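Local coordinates for protein beta-lactamase/D-alanine Carboxypeptidase (Yersinia pestis, PDB 3RJU) that probably acts as a serine beta-lactamase or D-alanine carboxypeptidase of the penicillin-binding protein family, hydrolysing beta-lactams or D-alanine-terminated peptides, at residues 90-100 / 141-152. Sequence-based numbering, arbitrary orientation. Where two conformers were deposited one is given.
Sequences YAPKGVNVPSY and WQWLKLAKVTVP
The carbonyl oxygen of Val149 touches Tyr100 and is held by water. Water 2 donates to Val149 O at 2.9 Å and also to Tyr100 O, and the CA-H of Tyr100 points at the same Val149 oxygen. Water 1 makes a second bridge, accepting from Val149 N and donating to Ser99 O. Here a loop, 90-100, runs along the end of helix 137-144 and the chain that follows it, in what is probably the helical region of a serine beta-lactamase-type fold, far from the centre of the chain. The two waters bridge them at Ser99, Tyr100 and Val149.

At one end, the indole of Trp141, from helix 137-144, is packed between Pro92 and its own helix neighbour Leu144. Pro92 CD sits over the six-membered ring in a CH-pi contact, 3.7 Å from the centroid. Leu144 CD2 lies on the opposite face. Val95 CG2 and Val97 CG2 come in at the ring edge, near its plane, the latter 3.7 Å from Trp141 CZ3. The indole NE1 is tied to Asp169 of helix 162-175, a bond that, with the packing on both faces, would limit rotation of the ring.

In the middle, Pro98 fits against the turn from Leu144 to Ala147. Its CD is 3.1 Å from Leu144 O, and its CG meets Val149 CG2. Val149 CG2 stands anti to the carbonyl carbon, and this turns it toward the proline. Asn96 ND2 gives a nearly straight but weak hydrogen bond to Lys145 O (171°). Asn96 O is buried without a hydrogen-bond partner in the model; the CA-H of Lys145 approaches it.

At the other end, Tyr100 and Pro152 lie side by side. With CG anti to the backbone N (chi1 171°), the phenol ring lies along Thr150-Pro152. Pro152 CD stands over its face, 3.9 Å from the centroid of the Tyr100 ring and 8° off the normal.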
loop_
_atom_site.group_PDB
_atom_site.type_symbol
_atom_site.label_atom_id
_atom_site.label_comp_id
_atom_site.label_asym_id
_atom_site.label_seq_id
_atom_site.Cartn_x
_atom_site.Cartn_y
_atom_site.Cartn_z
ATOM N N TYR A 90 -10.104 -6.487 20.357
ATOM C CA TYR A 90 -10.314 -5.071 20.066
ATOM C C TYR A 90 -11.699 -4.801 19.498
ATOM O O TYR A 90 -11.922 -3.785 18.839
ATOM C CB TYR A 90 -9.200 -4.554 19.137
ATOM C CG TYR A 90 -7.857 -4.809 19.756
ATOM C CD1 TYR A 90 -7.463 -4.106 20.882
ATOM C CD2 TYR A 90 -7.004 -5.790 19.253
ATOM C CE1 TYR A 90 -6.255 -4.355 21.490
ATOM C CE2 TYR A 90 -5.769 -6.044 19.853
ATOM C CZ TYR A 90 -5.411 -5.323 20.975
ATOM O OH TYR A 90 -4.219 -5.545 21.608
ATOM N N ALA A 91 -12.629 -5.704 19.785
ATOM C CA ALA A 91 -14.005 -5.567 19.321
ATOM C C ALA A 91 -14.760 -4.628 20.244
ATOM O O ALA A 91 -14.493 -4.594 21.439
ATOM C CB ALA A 91 -14.696 -6.926 19.282
ATOM N N PRO A 92 -15.711 -3.863 19.690
ATOM C CA PRO A 92 -16.524 -2.993 20.545
ATOM C C PRO A 92 -17.178 -3.806 21.651
ATOM O O PRO A 92 -17.333 -5.018 21.519
ATOM C CB PRO A 92 -17.599 -2.462 19.597
ATOM C CG PRO A 92 -17.035 -2.624 18.225
ATOM C CD PRO A 92 -16.104 -3.799 18.272
ATOM N N LYS A 93 -17.552 -3.135 22.733
ATOM C CA LYS A 93 -18.223 -3.784 23.849
ATOM C C LYS A 93 -19.359 -4.694 23.379
ATOM O O LYS A 93 -20.286 -4.250 22.700
ATOM C CB LYS A 93 -18.772 -2.726 24.812
ATOM C CG LYS A 93 -19.556 -1.613 24.115
ATOM C CD LYS A 93 -20.926 -1.374 24.755
ATOM C CE LYS A 93 -20.976 -0.040 25.497
ATOM N NZ LYS A 93 -22.371 0.481 25.615
ATOM N N GLY A 94 -19.267 -5.972 23.736
ATOM C CA GLY A 94 -20.359 -6.906 23.529
ATOM C C GLY A 94 -20.627 -7.397 22.117
ATOM O O GLY A 94 -21.581 -8.148 21.901
ATOM N N VAL A 95 -19.810 -6.992 21.147
ATOM C CA VAL A 95 -20.011 -7.485 19.788
ATOM C C VAL A 95 -19.130 -8.693 19.479
ATOM O O VAL A 95 -17.944 -8.724 19.803
ATOM C CB VAL A 95 -19.868 -6.377 18.707
ATOM C CG1 VAL A 95 -19.634 -5.030 19.354
ATOM C CG2 VAL A 95 -18.775 -6.718 17.705
ATOM N N ASN A 96 -19.747 -9.689 18.862
ATOM C CA ASN A 96 -19.103 -10.950 18.540
ATOM C C ASN A 96 -18.189 -10.814 17.331
ATOM O O ASN A 96 -18.526 -10.126 16.365
ATOM C CB ASN A 96 -20.181 -12.006 18.270
ATOM C CG ASN A 96 -19.613 -13.302 17.730
ATOM O OD1 ASN A 96 -18.911 -14.032 18.439
ATOM N ND2 ASN A 96 -19.925 -13.608 16.470
ATOM N N VAL A 97 -17.015 -11.432 17.402
ATOM C CA VAL A 97 -16.179 -11.586 16.222
ATOM C C VAL A 97 -16.141 -13.069 15.911
ATOM O O VAL A 97 -15.665 -13.869 16.718
ATOM C CB VAL A 97 -14.749 -11.071 16.433
ATOM C CG1 VAL A 97 -13.891 -11.410 15.213
ATOM C CG2 VAL A 97 -14.766 -9.568 16.694
ATOM N N PRO A 98 -16.669 -13.451 14.747
ATOM C CA PRO A 98 -16.724 -14.879 14.437
ATOM C C PRO A 98 -15.340 -15.479 14.200
ATOM O O PRO A 98 -14.396 -14.804 13.779
ATOM C CB PRO A 98 -17.546 -14.913 13.151
ATOM C CG PRO A 98 -17.209 -13.610 12.489
ATOM C CD PRO A 98 -17.151 -12.625 13.629
ATOM N N SER A 99 -15.246 -16.779 14.442
ATOM C CA SER A 99 -14.010 -17.515 14.263
ATOM C C SER A 99 -14.326 -18.851 13.634
ATOM O O SER A 99 -15.417 -19.401 13.832
ATOM C CB SER A 99 -13.350 -17.770 15.611
ATOM O OG SER A 99 -14.235 -18.468 16.466
ATOM N N TYR A 100 -13.357 -19.389 12.906
ATOM C CA TYR A 100 -13.531 -20.673 12.279
ATOM C C TYR A 100 -13.844 -21.735 13.335
ATOM O O TYR A 100 -14.763 -22.539 13.162
ATOM C CB TYR A 100 -12.274 -21.061 11.502
ATOM C CG TYR A 100 -12.380 -22.480 11.047
ATOM C CD1 TYR A 100 -13.258 -22.836 10.020
ATOM C CD2 TYR A 100 -11.637 -23.474 11.660
ATOM C CE1 TYR A 100 -13.382 -24.147 9.607
ATOM C CE2 TYR A 100 -11.746 -24.775 11.265
ATOM C CZ TYR A 100 -12.624 -25.117 10.244
ATOM O OH TYR A 100 -12.732 -26.422 9.857
ATOM N N TRP A 141 -18.501 -3.458 11.458
ATOM C CA TRP A 141 -18.717 -4.170 12.707
ATOM C C TRP A 141 -20.141 -4.699 12.839
ATOM O O TRP A 141 -20.349 -5.749 13.436
ATOM C CB TRP A 141 -18.250 -3.336 13.906
ATOM C CG TRP A 141 -16.770 -3.277 13.886
ATOM C CD1 TRP A 141 -15.990 -2.380 13.199
ATOM C CD2 TRP A 141 -15.864 -4.199 14.514
ATOM N NE1 TRP A 141 -14.660 -2.679 13.380
ATOM C CE2 TRP A 141 -14.554 -3.790 14.175
ATOM C CE3 TRP A 141 -16.034 -5.333 15.320
ATOM C CZ2 TRP A 141 -13.416 -4.457 14.642
ATOM C CZ3 TRP A 141 -14.902 -5.997 15.782
ATOM C CH2 TRP A 141 -13.612 -5.567 15.427
ATOM N N GLN A 142 -21.103 -4.002 12.235
ATOM C CA GLN A 142 -22.469 -4.498 12.167
ATOM C C GLN A 142 -22.529 -5.789 11.332
ATOM O O GLN A 142 -23.202 -6.746 11.708
ATOM C CB GLN A 142 -23.404 -3.417 11.613
ATOM C CG GLN A 142 -24.872 -3.791 11.614
ATOM C CD GLN A 142 -25.398 -4.126 13.006
ATOM O OE1 GLN A 142 -25.015 -3.501 14.005
ATOM N NE2 GLN A 142 -26.275 -5.131 13.078
ATOM N N TRP A 143 -21.796 -5.823 10.223
ATOM C CA TRP A 143 -21.716 -7.023 9.394
ATOM C C TRP A 143 -20.947 -8.139 10.094
ATOM O O TRP A 143 -21.361 -9.288 10.075
ATOM C CB TRP A 143 -21.037 -6.715 8.049
ATOM C CG TRP A 143 -20.808 -7.944 7.213
ATOM C CD1 TRP A 143 -21.698 -8.520 6.336
ATOM C CD2 TRP A 143 -19.625 -8.762 7.177
ATOM N NE1 TRP A 143 -21.135 -9.645 5.758
ATOM C CE2 TRP A 143 -19.866 -9.812 6.255
ATOM C CE3 TRP A 143 -18.384 -8.706 7.829
ATOM C CZ2 TRP A 143 -18.923 -10.801 5.980
ATOM C CZ3 TRP A 143 -17.439 -9.700 7.551
ATOM C CH2 TRP A 143 -17.714 -10.725 6.626
ATOM N N LEU A 144 -19.821 -7.801 10.708
ATOM C CA LEU A 144 -18.924 -8.821 11.243
ATOM C C LEU A 144 -19.623 -9.639 12.338
ATOM O O LEU A 144 -19.460 -10.862 12.441
ATOM C CB LEU A 144 -17.637 -8.161 11.765
ATOM C CG LEU A 144 -16.516 -9.086 12.227
ATOM C CD1 LEU A 144 -16.012 -9.969 11.085
ATOM C CD2 LEU A 144 -15.391 -8.264 12.824
ATOM N N LYS A 145 -20.443 -8.970 13.134
ATOM C CA LYS A 145 -20.992 -9.626 14.305
ATOM C C LYS A 145 -21.959 -10.755 13.942
ATOM O O LYS A 145 -22.196 -11.652 14.743
ATOM C CB LYS A 145 -21.634 -8.608 15.245
ATOM C CG LYS A 145 -22.931 -8.024 14.753
ATOM C CD LYS A 145 -23.422 -6.998 15.751
ATOM C CE LYS A 145 -24.773 -6.452 15.360
ATOM N NZ LYS A 145 -25.213 -5.394 16.319
ATOM N N LEU A 146 -22.485 -10.723 12.721
ATOM C CA LEU A 146 -23.385 -11.766 12.244
ATOM C C LEU A 146 -22.736 -12.666 11.196
ATOM O O LEU A 146 -23.375 -13.594 10.698
ATOM C CB LEU A 146 -24.647 -11.140 11.647
ATOM C CG LEU A 146 -25.547 -10.362 12.601
ATOM C CD1 LEU A 146 -26.627 -9.640 11.814
ATOM C CD2 LEU A 146 -26.150 -11.301 13.628
ATOM N N ALA A 147 -21.476 -12.387 10.862
ATOM C CA ALA A 147 -20.786 -13.083 9.781
ATOM C C ALA A 147 -20.332 -14.471 10.200
ATOM O O ALA A 147 -20.190 -14.758 11.386
ATOM C CB ALA A 147 -19.569 -12.252 9.305
ATOM N N LYS A 148 -20.111 -15.333 9.217
ATOM C CA LYS A 148 -19.574 -16.661 9.463
ATOM C C LYS A 148 -18.213 -16.778 8.803
ATOM O O LYS A 148 -18.013 -16.334 7.674
ATOM C CB LYS A 148 -20.521 -17.740 8.934
ATOM C CG LYS A 148 -21.812 -17.828 9.731
ATOM C CD LYS A 148 -22.862 -18.653 9.014
ATOM C CE LYS A 148 -24.163 -18.708 9.809
ATOM N NZ LYS A 148 -24.007 -19.496 11.070
ATOM N N VAL A 149 -17.272 -17.363 9.525
ATOM C CA VAL A 149 -15.942 -17.578 8.992
ATOM C C VAL A 149 -15.780 -19.077 8.804
ATOM O O VAL A 149 -15.777 -19.837 9.777
ATOM C CB VAL A 149 -14.858 -17.024 9.955
ATOM C CG1 VAL A 149 -13.468 -17.358 9.446
ATOM C CG2 VAL A 149 -15.026 -15.505 10.130
ATOM N N THR A 150 -15.642 -19.508 7.558
ATOM C CA THR A 150 -15.672 -20.930 7.264
ATOM C C THR A 150 -14.348 -21.554 6.819
ATOM O O THR A 150 -14.297 -22.741 6.502
ATOM C CB THR A 150 -16.755 -21.263 6.221
ATOM O OG1 THR A 150 -16.459 -20.584 4.993
ATOM C CG2 THR A 150 -18.135 -20.833 6.727
ATOM N N VAL A 151 -13.276 -20.774 6.806
ATOM C CA VAL A 151 -11.956 -21.336 6.554
ATOM C C VAL A 151 -11.055 -21.016 7.745
ATOM O O VAL A 151 -11.123 -19.924 8.320
ATOM C CB VAL A 151 -11.331 -20.779 5.269
ATOM C CG1 VAL A 151 -11.153 -19.309 5.390
ATOM C CG2 VAL A 151 -9.993 -21.438 4.986
ATOM N N PRO A 152 -10.211 -21.968 8.141
ATOM C CA PRO A 152 -9.331 -21.636 9.268
ATOM C C PRO A 152 -8.299 -20.575 8.888
ATOM O O PRO A 152 -7.924 -20.466 7.725
ATOM C CB PRO A 152 -8.627 -22.953 9.582
ATOM C CG PRO A 152 -8.840 -23.830 8.399
ATOM C CD PRO A 152 -10.038 -23.346 7.655
HETATM O O HOH W 1 -17.853 -18.524 12.077
HETATM O O HOH W 2 -17.029 -22.008 11.145
#